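Teicoplanin pseudoaglycone deacetylases Orf2 (Actinoplanes teichomyceticus, PDB 3DFF) is a zinc-dependent hydrolase that probably removes the acetyl group from an acetylated amino sugar of teicoplanin pseudoaglycone during biosynthesis of the lipoglycopeptide antibiotic. Local coordinates at residues A[8-12]-A[36-40]; A[39-45]-A[89-95]; A[153-157]-A[167-171]. One frame throughout, in Å; residues are numbered along the deposited sequence.

Contact 1. Residues A[8-12]-A[36-40]; sequences TRLLA and ANVLV
Two extended strands, 9-12 and 37-40, run side by side in the same direction, their axes 4.7 Å apart and 12° from exactly parallel. The register is one to one, from Arg9 beside Asn37 to Ala12 beside Val40. Ala36 leads in opposite Thr8, its small side chain packing beside the threonine with their CB atoms 3.8 Å apart. Asn37 turns both its N and its O to segment 8-12 and makes two backbone hydrogen bonds: its N donates to Thr8 O (2.8 Å), and its O accepts from Leu10 N (2.8 Å) while Arg9 CA sits 3.3 Å from that same O. The polar Asn37 suits this exposed strand start. Val38 O probably accepts from Ala89 N of the next strand, and Val38 CG2 lies 4.4 Å from Leu10 CB. Leu39 repeats the pattern, with hydrogen bonds from Leu39 N to Leu10 O at 3.0 Å and from Ala12 N to Leu39 O at 2.9 Å. Leu11 and Leu39 share the t, p rotamer, which brings Leu11 CD1 to 4.1 Å from Leu39 CD2. Val40, beta-branched and so well suited to an extended backbone, has chi1 t and sets CG2 4.0 Å from Ala12 CB. Aliphatic residues and Ala12 line the side toward helix 19-33, while the side facing Phe147 of helix 126-147 mixes the leucines Leu11 and Leu39 with Arg9 and Asn37. Strand, helix 19-33 and strand form the first beta-alpha-beta crossover of the Rossmann-like alpha/beta fold of the PIG-L deacetylase family.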
ATOM      1  N   THR A   8      13.512 -14.179  11.945  1.00 34.87           N
ATOM      2  CA  THR A   8      13.084 -13.160  10.939  1.00 35.02           C
ATOM      3  C   THR A   8      11.781 -12.518  11.377  1.00 33.76           C
ATOM      4  O   THR A   8      10.776 -13.204  11.588  1.00 33.93           O
ATOM      5  CB  THR A   8      12.897 -13.761   9.542  1.00 35.35           C
ATOM      6  OG1 THR A   8      14.097 -14.431   9.151  1.00 38.06           O
ATOM      7  CG2 THR A   8      12.592 -12.662   8.515  1.00 35.95           C
ATOM      8  N   ARG A   9      11.818 -11.194  11.508  1.00 32.66           N
ATOM      9  CA  ARG A   9      10.657 -10.396  11.868  1.00 31.26           C
ATOM     10  C   ARG A   9      10.407  -9.416  10.709  1.00 29.14           C
ATOM     11  O   ARG A   9      11.160  -8.476  10.519  1.00 28.94           O
ATOM     12  CB  ARG A   9      10.912  -9.652  13.184  1.00 31.46           C
ATOM     13  CG  ARG A   9      11.033 -10.552  14.432  1.00 32.83           C
ATOM     14  CD  ARG A   9      11.382  -9.744  15.689  1.00 33.47           C
ATOM     15  NE  ARG A   9      12.725 -10.048  16.192  1.00 40.83           N
ATOM     16  CZ  ARG A   9      13.859  -9.497  15.753  1.00 42.50           C
ATOM     17  NH1 ARG A   9      13.851  -8.596  14.785  1.00 43.94           N
ATOM     18  NH2 ARG A   9      15.019  -9.856  16.283  1.00 44.02           N
ATOM     19  N   LEU A  10       9.357  -9.669   9.938  1.00 27.32           N
ATOM     20  CA  LEU A  10       9.085  -8.902   8.726  1.00 26.42           C
ATOM     21  C   LEU A  10       7.942  -7.918   8.972  1.00 24.54           C
ATOM     22  O   LEU A  10       6.826  -8.336   9.273  1.00 25.02           O
ATOM     23  CB  LEU A  10       8.731  -9.855   7.583  1.00 26.14           C
ATOM     24  CG  LEU A  10       8.313  -9.248   6.232  1.00 26.84           C
ATOM     25  CD1 LEU A  10       9.417  -8.417   5.651  1.00 27.52           C
ATOM     26  CD2 LEU A  10       7.931 -10.347   5.274  1.00 27.15           C
ATOM     27  N   LEU A  11       8.235  -6.626   8.855  1.00 23.17           N
ATOM     28  CA  LEU A  11       7.198  -5.594   8.978  1.00 21.90           C
ATOM     29  C   LEU A  11       6.883  -5.050   7.592  1.00 20.76           C
ATOM     30  O   LEU A  11       7.750  -4.427   6.972  1.00 20.65           O
ATOM     31  CB  LEU A  11       7.675  -4.444   9.872  1.00 22.24           C
ATOM     32  CG  LEU A  11       6.761  -3.215  10.043  1.00 22.60           C
ATOM     33  CD1 LEU A  11       5.412  -3.597  10.690  1.00 23.56           C
ATOM     34  CD2 LEU A  11       7.482  -2.123  10.826  1.00 23.15           C
ATOM     35  N   ALA A  12       5.660  -5.300   7.128  1.00 19.94           N
ATOM     36  CA  ALA A  12       5.190  -4.728   5.874  1.00 19.35           C
ATOM     37  C   ALA A  12       4.408  -3.469   6.222  1.00 19.33           C
ATOM     38  O   ALA A  12       3.622  -3.464   7.171  1.00 20.23           O
ATOM     39  CB  ALA A  12       4.350  -5.707   5.111  1.00 19.99           C
ATOM     40  N   ALA A  36       8.837 -16.969   9.588  1.00 33.16           N
ATOM     41  CA  ALA A  36       9.070 -15.575   9.984  1.00 32.09           C
ATOM     42  C   ALA A  36       7.889 -15.043  10.789  1.00 30.65           C
ATOM     43  O   ALA A  36       6.775 -15.506  10.629  1.00 30.99           O
ATOM     44  CB  ALA A  36       9.324 -14.696   8.762  1.00 32.06           C
ATOM     45  N   ASN A  37       8.147 -14.085  11.674  1.00 30.12           N
ATOM     46  CA  ASN A  37       7.079 -13.373  12.366  1.00 28.97           C
ATOM     47  C   ASN A  37       6.701 -12.193  11.465  1.00 27.56           C
ATOM     48  O   ASN A  37       7.532 -11.320  11.219  1.00 27.32           O
ATOM     49  CB  ASN A  37       7.567 -12.894  13.730  1.00 29.39           C
ATOM     50  CG  ASN A  37       6.459 -12.282  14.580  1.00 31.97           C
ATOM     51  OD1 ASN A  37       5.269 -12.332  14.236  1.00 35.26           O
ATOM     52  ND2 ASN A  37       6.848 -11.706  15.713  1.00 34.29           N
ATOM     53  N   VAL A  38       5.469 -12.204  10.957  1.00 26.47           N
ATOM     54  CA  VAL A  38       5.045 -11.242   9.928  1.00 25.96           C
ATOM     55  C   VAL A  38       3.929 -10.347  10.451  1.00 24.70           C
ATOM     56  O   VAL A  38       2.920 -10.839  10.978  1.00 25.36           O
ATOM     57  CB  VAL A  38       4.581 -11.957   8.627  1.00 25.67           C
ATOM     58  CG1 VAL A  38       4.202 -10.934   7.545  1.00 25.36           C
ATOM     59  CG2 VAL A  38       5.675 -12.921   8.109  1.00 26.62           C
ATOM     60  N   LEU A  39       4.136  -9.042  10.313  1.00 23.68           N
ATOM     61  CA  LEU A  39       3.136  -8.039  10.693  1.00 22.93           C
ATOM     62  C   LEU A  39       2.933  -7.063   9.555  1.00 21.99           C
ATOM     63  O   LEU A  39       3.895  -6.478   9.067  1.00 22.45           O
ATOM     64  CB  LEU A  39       3.582  -7.275  11.939  1.00 23.05           C
ATOM     65  CG  LEU A  39       2.628  -6.194  12.498  1.00 23.16           C
ATOM     66  CD1 LEU A  39       1.288  -6.774  12.903  1.00 24.44           C
ATOM     67  CD2 LEU A  39       3.305  -5.481  13.661  1.00 22.49           C
ATOM     68  N   VAL A  40       1.672  -6.874   9.171  1.00 21.04           N
ATOM     69  CA  VAL A  40       1.324  -5.939   8.096  1.00 19.76           C
ATOM     70  C   VAL A  40       0.596  -4.764   8.728  1.00 18.77           C
ATOM     71  O   VAL A  40      -0.546  -4.907   9.178  1.00 18.11           O
ATOM     72  CB  VAL A  40       0.468  -6.620   7.038  1.00 20.56           C
ATOM     73  CG1 VAL A  40       0.066  -5.631   5.929  1.00 21.02           C
ATOM     74  CG2 VAL A  40       1.243  -7.832   6.435  1.00 20.37           C
TER

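Contact 2. Residues A[39-45]-A[89-95]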
ATOM      1  N   LEU A  39       4.136  -9.042  10.313  1.00 23.68           N
ATOM      2  CA  LEU A  39       3.136  -8.039  10.693  1.00 22.93           C
ATOM      3  C   LEU A  39       2.933  -7.063   9.555  1.00 21.99           C
ATOM      4  O   LEU A  39       3.895  -6.478   9.067  1.00 22.45           O
ATOM      5  CB  LEU A  39       3.582  -7.275  11.939  1.00 23.05           C
ATOM      6  CG  LEU A  39       2.628  -6.194  12.498  1.00 23.16           C
ATOM      7  CD1 LEU A  39       1.288  -6.774  12.903  1.00 24.44           C
ATOM      8  CD2 LEU A  39       3.305  -5.481  13.661  1.00 22.49           C
ATOM      9  N   VAL A  40       1.672  -6.874   9.171  1.00 21.04           N
ATOM     10  CA  VAL A  40       1.324  -5.939   8.096  1.00 19.76           C
ATOM     11  C   VAL A  40       0.596  -4.764   8.728  1.00 18.77           C
ATOM     12  O   VAL A  40      -0.546  -4.907   9.178  1.00 18.11           O
ATOM     13  CB  VAL A  40       0.468  -6.620   7.038  1.00 20.56           C
ATOM     14  CG1 VAL A  40       0.066  -5.631   5.929  1.00 21.02           C
ATOM     15  CG2 VAL A  40       1.243  -7.832   6.435  1.00 20.37           C
ATOM     16  N   TYR A  41       1.295  -3.640   8.786  1.00 17.88           N
ATOM     17  CA  TYR A  41       0.769  -2.397   9.360  1.00 18.33           C
ATOM     18  C   TYR A  41       0.255  -1.536   8.230  1.00 17.81           C
ATOM     19  O   TYR A  41       1.008  -1.233   7.306  1.00 18.04           O
ATOM     20  CB  TYR A  41       1.895  -1.672  10.102  1.00 19.20           C
ATOM     21  CG  TYR A  41       1.634  -0.212  10.446  1.00 19.90           C
ATOM     22  CD1 TYR A  41       0.573   0.150  11.288  1.00 20.69           C
ATOM     23  CD2 TYR A  41       2.447   0.796   9.935  1.00 19.09           C
ATOM     24  CE1 TYR A  41       0.333   1.483  11.606  1.00 21.43           C
ATOM     25  CE2 TYR A  41       2.220   2.150  10.241  1.00 19.73           C
ATOM     26  CZ  TYR A  41       1.152   2.484  11.084  1.00 19.72           C
ATOM     27  OH  TYR A  41       0.914   3.803  11.400  1.00 19.39           O
ATOM     28  N   THR A  42      -1.014  -1.134   8.306  1.00 16.77           N
ATOM     29  CA  THR A  42      -1.567  -0.225   7.304  1.00 17.11           C
ATOM     30  C   THR A  42      -1.658   1.177   7.897  1.00 16.96           C
ATOM     31  O   THR A  42      -2.294   1.383   8.925  1.00 17.93           O
ATOM     32  CB  THR A  42      -2.938  -0.695   6.827  1.00 17.32           C
ATOM     33  OG1 THR A  42      -2.822  -2.014   6.259  1.00 17.22           O
ATOM     34  CG2 THR A  42      -3.507   0.278   5.762  1.00 17.09           C
ATOM     35  N   VAL A  43      -1.006   2.123   7.231  1.00 15.88           N
ATOM     36  CA  VAL A  43      -0.926   3.529   7.642  1.00 15.37           C
ATOM     37  C   VAL A  43      -2.290   4.227   7.590  1.00 15.97           C
ATOM     38  O   VAL A  43      -2.750   4.775   8.591  1.00 15.83           O
ATOM     39  CB  VAL A  43       0.094   4.291   6.768  1.00 15.34           C
ATOM     40  CG1 VAL A  43       0.200   5.777   7.163  1.00 16.22           C
ATOM     41  CG2 VAL A  43       1.458   3.614   6.868  1.00 14.28           C
ATOM     42  N   PHE A  44      -2.930   4.213   6.421  1.00 16.17           N
ATOM     43  CA  PHE A  44      -4.151   4.998   6.212  1.00 16.21           C
ATOM     44  C   PHE A  44      -5.403   4.178   6.481  1.00 17.14           C
ATOM     45  O   PHE A  44      -6.288   4.041   5.638  1.00 18.22           O
ATOM     46  CB  PHE A  44      -4.115   5.685   4.831  1.00 15.86           C
ATOM     47  CG  PHE A  44      -3.042   6.721   4.736  1.00 15.44           C
ATOM     48  CD1 PHE A  44      -3.228   7.985   5.303  1.00 16.43           C
ATOM     49  CD2 PHE A  44      -1.810   6.420   4.150  1.00 16.96           C
ATOM     50  CE1 PHE A  44      -2.212   8.970   5.265  1.00 17.60           C
ATOM     51  CE2 PHE A  44      -0.781   7.397   4.108  1.00 16.52           C
ATOM     52  CZ  PHE A  44      -0.986   8.676   4.686  1.00 17.88           C
ATOM     53  N   ALA A  45      -5.460   3.618   7.683  1.00 15.74           N
ATOM     54  CA  ALA A  45      -6.592   2.802   8.132  1.00 16.20           C
ATOM     55  C   ALA A  45      -7.368   3.524   9.236  1.00 16.56           C
ATOM     56  O   ALA A  45      -8.167   2.902   9.915  1.00 16.33           O
ATOM     57  CB  ALA A  45      -6.086   1.434   8.634  1.00 16.63           C
ATOM     58  N   ALA A  89      -0.275 -11.451  10.671  1.00 25.16           N
ATOM     59  CA  ALA A  89      -0.838 -10.463  11.622  1.00 24.01           C
ATOM     60  C   ALA A  89      -1.088  -9.102  10.971  1.00 23.93           C
ATOM     61  O   ALA A  89      -0.412  -8.730  10.004  1.00 23.31           O
ATOM     62  CB  ALA A  89       0.108 -10.286  12.817  1.00 24.33           C
ATOM     63  N   HIS A  90      -2.028  -8.343  11.545  1.00 22.35           N
ATOM     64  CA  HIS A  90      -2.396  -7.013  11.030  1.00 22.10           C
ATOM     65  C   HIS A  90      -2.270  -5.985  12.134  1.00 21.99           C
ATOM     66  O   HIS A  90      -2.383  -6.327  13.320  1.00 21.58           O
ATOM     67  CB  HIS A  90      -3.846  -7.020  10.544  1.00 22.52           C
ATOM     68  CG  HIS A  90      -4.839  -7.368  11.613  1.00 22.81           C
ATOM     69  ND1 HIS A  90      -5.498  -6.416  12.365  1.00 26.60           N
ATOM     70  CD2 HIS A  90      -5.264  -8.569  12.074  1.00 24.18           C
ATOM     71  CE1 HIS A  90      -6.296  -7.015  13.235  1.00 24.11           C
ATOM     72  NE2 HIS A  90      -6.165  -8.322  13.086  1.00 25.98           N
ATOM     73  N   ARG A  91      -2.085  -4.729  11.735  1.00 20.09           N
ATOM     74  CA  ARG A  91      -2.103  -3.580  12.638  1.00 19.95           C
ATOM     75  C   ARG A  91      -2.662  -2.386  11.863  1.00 19.89           C
ATOM     76  O   ARG A  91      -2.117  -1.997  10.831  1.00 19.91           O
ATOM     77  CB  ARG A  91      -0.701  -3.271  13.170  1.00 19.87           C
ATOM     78  CG  ARG A  91      -0.645  -2.092  14.154  1.00 20.28           C
ATOM     79  CD  ARG A  91       0.667  -2.102  14.903  1.00 22.57           C
ATOM     80  NE  ARG A  91       0.806  -0.978  15.826  1.00 22.62           N
ATOM     81  CZ  ARG A  91       1.400  -1.066  17.015  1.00 26.20           C
ATOM     82  NH1 ARG A  91       1.883  -2.230  17.439  1.00 26.74           N
ATOM     83  NH2 ARG A  91       1.508   0.005  17.782  1.00 26.00           N
ATOM     84  N   HIS A  92      -3.745  -1.811  12.370  1.00 19.07           N
ATOM     85  CA  HIS A  92      -4.436  -0.748  11.650  1.00 18.76           C
ATOM     86  C   HIS A  92      -4.123   0.636  12.217  1.00 18.95           C
ATOM     87  O   HIS A  92      -4.479   0.952  13.364  1.00 20.23           O
ATOM     88  CB  HIS A  92      -5.937  -1.022  11.637  1.00 18.76           C
ATOM     89  CG  HIS A  92      -6.324  -2.215  10.816  1.00 18.46           C
ATOM     90  ND1 HIS A  92      -7.487  -2.922  11.018  1.00 20.85           N
ATOM     91  CD2 HIS A  92      -5.684  -2.826   9.790  1.00 20.35           C
ATOM     92  CE1 HIS A  92      -7.561  -3.902  10.130  1.00 18.76           C
ATOM     93  NE2 HIS A  92      -6.470  -3.875   9.388  1.00 18.93           N
ATOM     94  N   GLY A  93      -3.460   1.458  11.410  1.00 17.68           N
ATOM     95  CA  GLY A  93      -2.994   2.783  11.817  1.00 17.58           C
ATOM     96  C   GLY A  93      -4.105   3.816  11.937  1.00 16.90           C
ATOM     97  O   GLY A  93      -5.277   3.516  11.639  1.00 17.45           O
ATOM     98  N   ARG A  94      -3.711   5.021  12.354  1.00 17.29           N
ATOM     99  CA  ARG A  94      -4.625   6.087  12.746  1.00 17.85           C
ATOM    100  C   ARG A  94      -4.861   7.135  11.657  1.00 16.75           C
ATOM    101  O   ARG A  94      -5.680   8.033  11.835  1.00 16.71           O
ATOM    102  CB  ARG A  94      -4.048   6.816  13.980  1.00 16.99           C
ATOM    103  CG  ARG A  94      -2.833   7.661  13.691  1.00 18.75           C
ATOM    104  CD  ARG A  94      -2.372   8.377  14.963  1.00 18.75           C
ATOM    105  NE  ARG A  94      -0.991   8.814  14.876  1.00 20.88           N
ATOM    106  CZ  ARG A  94      -0.583  10.052  14.627  1.00 21.31           C
ATOM    107  NH1 ARG A  94      -1.451  11.045  14.409  1.00 22.88           N
ATOM    108  NH2 ARG A  94       0.719  10.290  14.603  1.00 25.12           N
ATOM    109  N   PHE A  95      -4.158   7.038  10.531  1.00 15.95           N
ATOM    110  CA  PHE A  95      -4.176   8.133   9.559  1.00 15.75           C
ATOM    111  C   PHE A  95      -5.340   8.041   8.608  1.00 15.96           C
ATOM    112  O   PHE A  95      -5.709   6.949   8.192  1.00 16.33           O
ATOM    113  CB  PHE A  95      -2.850   8.186   8.798  1.00 15.40           C
ATOM    114  CG  PHE A  95      -1.687   8.408   9.712  1.00 15.33           C
ATOM    115  CD1 PHE A  95      -1.366   9.689  10.141  1.00 17.54           C
ATOM    116  CD2 PHE A  95      -0.984   7.317  10.230  1.00 13.86           C
ATOM    117  CE1 PHE A  95      -0.319   9.893  11.054  1.00 17.24           C
ATOM    118  CE2 PHE A  95       0.059   7.508  11.156  1.00 16.86           C
ATOM    119  CZ  PHE A  95       0.409   8.791  11.534  1.00 16.77           C
TER
HETATM  120  O   HOH W   1      -0.788   4.703  13.198  1.00 18.49           O
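Leu39 opens a second parallel pairing, in which strands 39-42 and 89-92 cross at -20° with axes 4.6 Å apart. Its CD1 reaches across to Ala89 CB (3.7 Å), leucine supplying the length that alanine lacks. Val40, paired with His90, hydrogen-bonds to the residues flanking it: Val40 N to Ala89 O is 2.9 Å and Arg91 N to Val40 O is 3.0 Å. Tyr41 CD1 packs 3.8 Å from Arg91 CG, and Tyr41 CE1 comes within 3.6 Å of Gly93 CA; the charged end of Arg91 goes on to a salt bridge with Glu146. Water 1 is hydrogen-bonded to Tyr41 OH (2.6 Å) and accepts from Arg94 N (3.1 Å). At Thr42 the backbone hydrogen bonds continue, Thr42 N to Arg91 O (2.9 Å) and Gly93 N to Thr42 O (2.7 Å). A CB on Gly93 would collide with Thr42 O, Val43 O and Tyr41 OH, so the absent side chain is what lets the chains close here. Val43 CG1 rests 3.6 Å from Phe95 CD2. Phe44, centre of an inverse gamma turn, puts CD1 3.5 Å from Phe95 CB, its ring beside the zinc ligand His16 and beside Asp163, which binds a second zinc in another structure of this protein. Ala45 CB meets His92 CB at 3.9 Å; His92 NE2 is hydrogen-bonded to Asp79. The hydrogen bond from Phe95 N to Val43 O (3.3 Å) thus continues the backbone pairing toward the zinc site, and the apolar side chains pack around it.

Contact 3. Residues A[153-157]-A[167-171]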
ATOM      1  N   VAL A 153       9.318  -3.877   4.529  1.00 19.28           N
ATOM      2  CA  VAL A 153       8.964  -3.716   3.109  1.00 18.54           C
ATOM      3  C   VAL A 153       7.773  -2.774   3.004  1.00 18.28           C
ATOM      4  O   VAL A 153       6.810  -2.912   3.746  1.00 17.88           O
ATOM      5  CB  VAL A 153       8.633  -5.042   2.403  1.00 18.89           C
ATOM      6  CG1 VAL A 153       8.578  -4.842   0.886  1.00 19.88           C
ATOM      7  CG2 VAL A 153       9.707  -6.125   2.729  1.00 20.07           C
ATOM      8  N   THR A 154       7.855  -1.842   2.066  1.00 17.14           N
ATOM      9  CA  THR A 154       6.755  -0.895   1.852  1.00 17.09           C
ATOM     10  C   THR A 154       6.631  -0.628   0.356  1.00 16.97           C
ATOM     11  O   THR A 154       7.277  -1.309  -0.443  1.00 17.34           O
ATOM     12  CB  THR A 154       6.953   0.408   2.641  1.00 17.53           C
ATOM     13  OG1 THR A 154       5.714   1.134   2.602  1.00 16.24           O
ATOM     14  CG2 THR A 154       8.079   1.259   2.065  1.00 17.49           C
ATOM     15  N   CYS A 155       5.801   0.342  -0.029  1.00 16.78           N
ATOM     16  CA  CYS A 155       5.499   0.515  -1.448  1.00 16.32           C
ATOM     17  C   CYS A 155       6.499   1.420  -2.151  1.00 15.93           C
ATOM     18  O   CYS A 155       7.035   2.366  -1.559  1.00 15.75           O
ATOM     19  CB  CYS A 155       4.099   1.090  -1.619  1.00 16.16           C
ATOM     20  SG  CYS A 155       3.867   2.699  -0.783  1.00 16.48           S
ATOM     21  N   ALA A 156       6.733   1.149  -3.441  1.00 15.55           N
ATOM     22  CA  ALA A 156       7.511   2.071  -4.264  1.00 15.55           C
ATOM     23  C   ALA A 156       6.765   3.371  -4.612  1.00 15.85           C
ATOM     24  O   ALA A 156       7.397   4.345  -5.017  1.00 16.49           O
ATOM     25  CB  ALA A 156       7.942   1.364  -5.569  1.00 15.57           C
ATOM     26  N   ALA A 157       5.441   3.362  -4.467  1.00 15.49           N
ATOM     27  CA  ALA A 157       4.570   4.472  -4.868  1.00 15.08           C
ATOM     28  C   ALA A 157       4.599   4.702  -6.384  1.00 16.49           C
ATOM     29  O   ALA A 157       4.435   5.819  -6.855  1.00 17.62           O
ATOM     30  CB  ALA A 157       4.866   5.790  -4.079  1.00 15.64           C
ATOM     31  N   THR A 167       3.575   7.272   2.669  1.00 16.16           N
ATOM     32  CA  THR A 167       3.923   6.039   3.368  1.00 16.22           C
ATOM     33  C   THR A 167       5.378   5.682   3.089  1.00 16.44           C
ATOM     34  O   THR A 167       6.151   5.373   4.010  1.00 17.04           O
ATOM     35  CB  THR A 167       2.999   4.898   2.906  1.00 16.25           C
ATOM     36  OG1 THR A 167       1.651   5.217   3.295  1.00 15.42           O
ATOM     37  CG2 THR A 167       3.417   3.576   3.544  1.00 15.48           C
ATOM     38  N   ARG A 168       5.739   5.717   1.808  1.00 15.90           N
ATOM     39  CA  ARG A 168       7.060   5.310   1.375  1.00 15.64           C
ATOM     40  C   ARG A 168       8.105   6.209   2.011  1.00 16.53           C
ATOM     41  O   ARG A 168       9.061   5.718   2.616  1.00 16.62           O
ATOM     42  CB  ARG A 168       7.158   5.340  -0.149  1.00 15.76           C
ATOM     43  CG  ARG A 168       8.580   5.064  -0.672  1.00 17.12           C
ATOM     44  CD  ARG A 168       8.752   5.590  -2.082  1.00 16.79           C
ATOM     45  NE  ARG A 168       8.648   7.053  -2.132  1.00 18.22           N
ATOM     46  CZ  ARG A 168       8.373   7.748  -3.231  1.00 20.09           C
ATOM     47  NH1 ARG A 168       8.151   7.135  -4.397  1.00 20.12           N
ATOM     48  NH2 ARG A 168       8.288   9.067  -3.160  1.00 20.82           N
ATOM     49  N   ASP A 169       7.901   7.521   1.904  1.00 16.06           N
ATOM     50  CA  ASP A 169       8.875   8.493   2.421  1.00 16.83           C
ATOM     51  C   ASP A 169       9.008   8.328   3.943  1.00 16.64           C
ATOM     52  O   ASP A 169      10.115   8.235   4.462  1.00 17.42           O
ATOM     53  CB  ASP A 169       8.476   9.925   2.046  1.00 16.55           C
ATOM     54  CG  ASP A 169       8.585  10.196   0.542  1.00 19.50           C
ATOM     55  OD1 ASP A 169       9.031   9.310  -0.231  1.00 19.27           O
ATOM     56  OD2 ASP A 169       8.269  11.327   0.122  1.00 22.32           O
ATOM     57  N   ALA A 170       7.885   8.268   4.645  1.00 16.36           N
ATOM     58  CA  ALA A 170       7.919   8.088   6.112  1.00 16.67           C
ATOM     59  C   ALA A 170       8.672   6.806   6.498  1.00 17.10           C
ATOM     60  O   ALA A 170       9.469   6.807   7.440  1.00 18.04           O
ATOM     61  CB  ALA A 170       6.522   8.036   6.668  1.00 17.47           C
ATOM     62  N   ALA A 171       8.407   5.713   5.786  1.00 17.16           N
ATOM     63  CA  ALA A 171       9.128   4.451   6.046  1.00 17.65           C
ATOM     64  C   ALA A 171      10.639   4.578   5.790  1.00 18.74           C
ATOM     65  O   ALA A 171      11.446   4.021   6.558  1.00 19.51           O
ATOM     66  CB  ALA A 171       8.539   3.294   5.230  1.00 16.91           C
TER
HETATM   67  O   HOH W   2       6.108   8.133  -6.609  1.00 24.68           O
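This contact is the first half of a beta-alpha-beta unit, made of strand 151-155, helix 162-178 and strand 182-185, where the chain leaves the sheet and returns as a helix packed against it. The strand and helix axes pass 7.8 Å apart at 146°, with Thr154, Thr167 and Ala171 at the approach. Thr154, with chi1 t, points at the helix: its CG2 packs 3.8 Å from Ala171 CB and 4.2 Å from Arg168 CA, while its OG1, which hydrogen-bonds to Ile13 O of the adjacent strand, sits 3.5 Å from Thr167 CG2. Thr167, chi1 m, turns its own hydroxyl back to Asp163 O, so both hydroxyls have hydrogen-bond partners outside the contact, though Thr154 OG1 also touches the methyl of Thr167. Cys155 adopts the p rotamer, setting SG 4.4 Å from Thr167 CB and 4.3 Å from Arg168 CB; its side chain is about 7 Å from the bound zinc, and it touches the zinc ligand His164. Arg168 has the most surface covered. Its t, t, p chain passes Cys155 O, with CG 3.2 Å away, and delivers the guanidinium to the loop. NE and NH2 each reach Asp169 OD1 at 3.0 Å in a salt bridge, leaving NH1 to donate to Ala156 O at 3.0 Å. Ala157, in the left-handed region, completes the turn, its O 2.9 Å from water 2, which in turn lies 3.2 Å from Arg168 NH1.

Overall arrangement
From the N terminus, strand 9-14 leads through helix 19-33 back to its neighbour, and contact 1 closes that first loop. Contact 2 starts where contact 1 ends, sharing Leu39 and Val40, and closes a longer, largely helical excursion when strand 89-92 joins the edge of the sheet. Contact 3 follows in series and spans nine residues, a loop and the start of helix 162-178. None nests inside another. In space, strand 9-14 stands between strands 37-42 and 151-155: Leu11 O probably accepts a hydrogen bond from Val153 N (3.0 Å), joining contact 1 to contact 3. Val43 CG2 meets Thr167 CG2 at 3.9 Å, linking contact 2 to helix 162-178 near the zinc site.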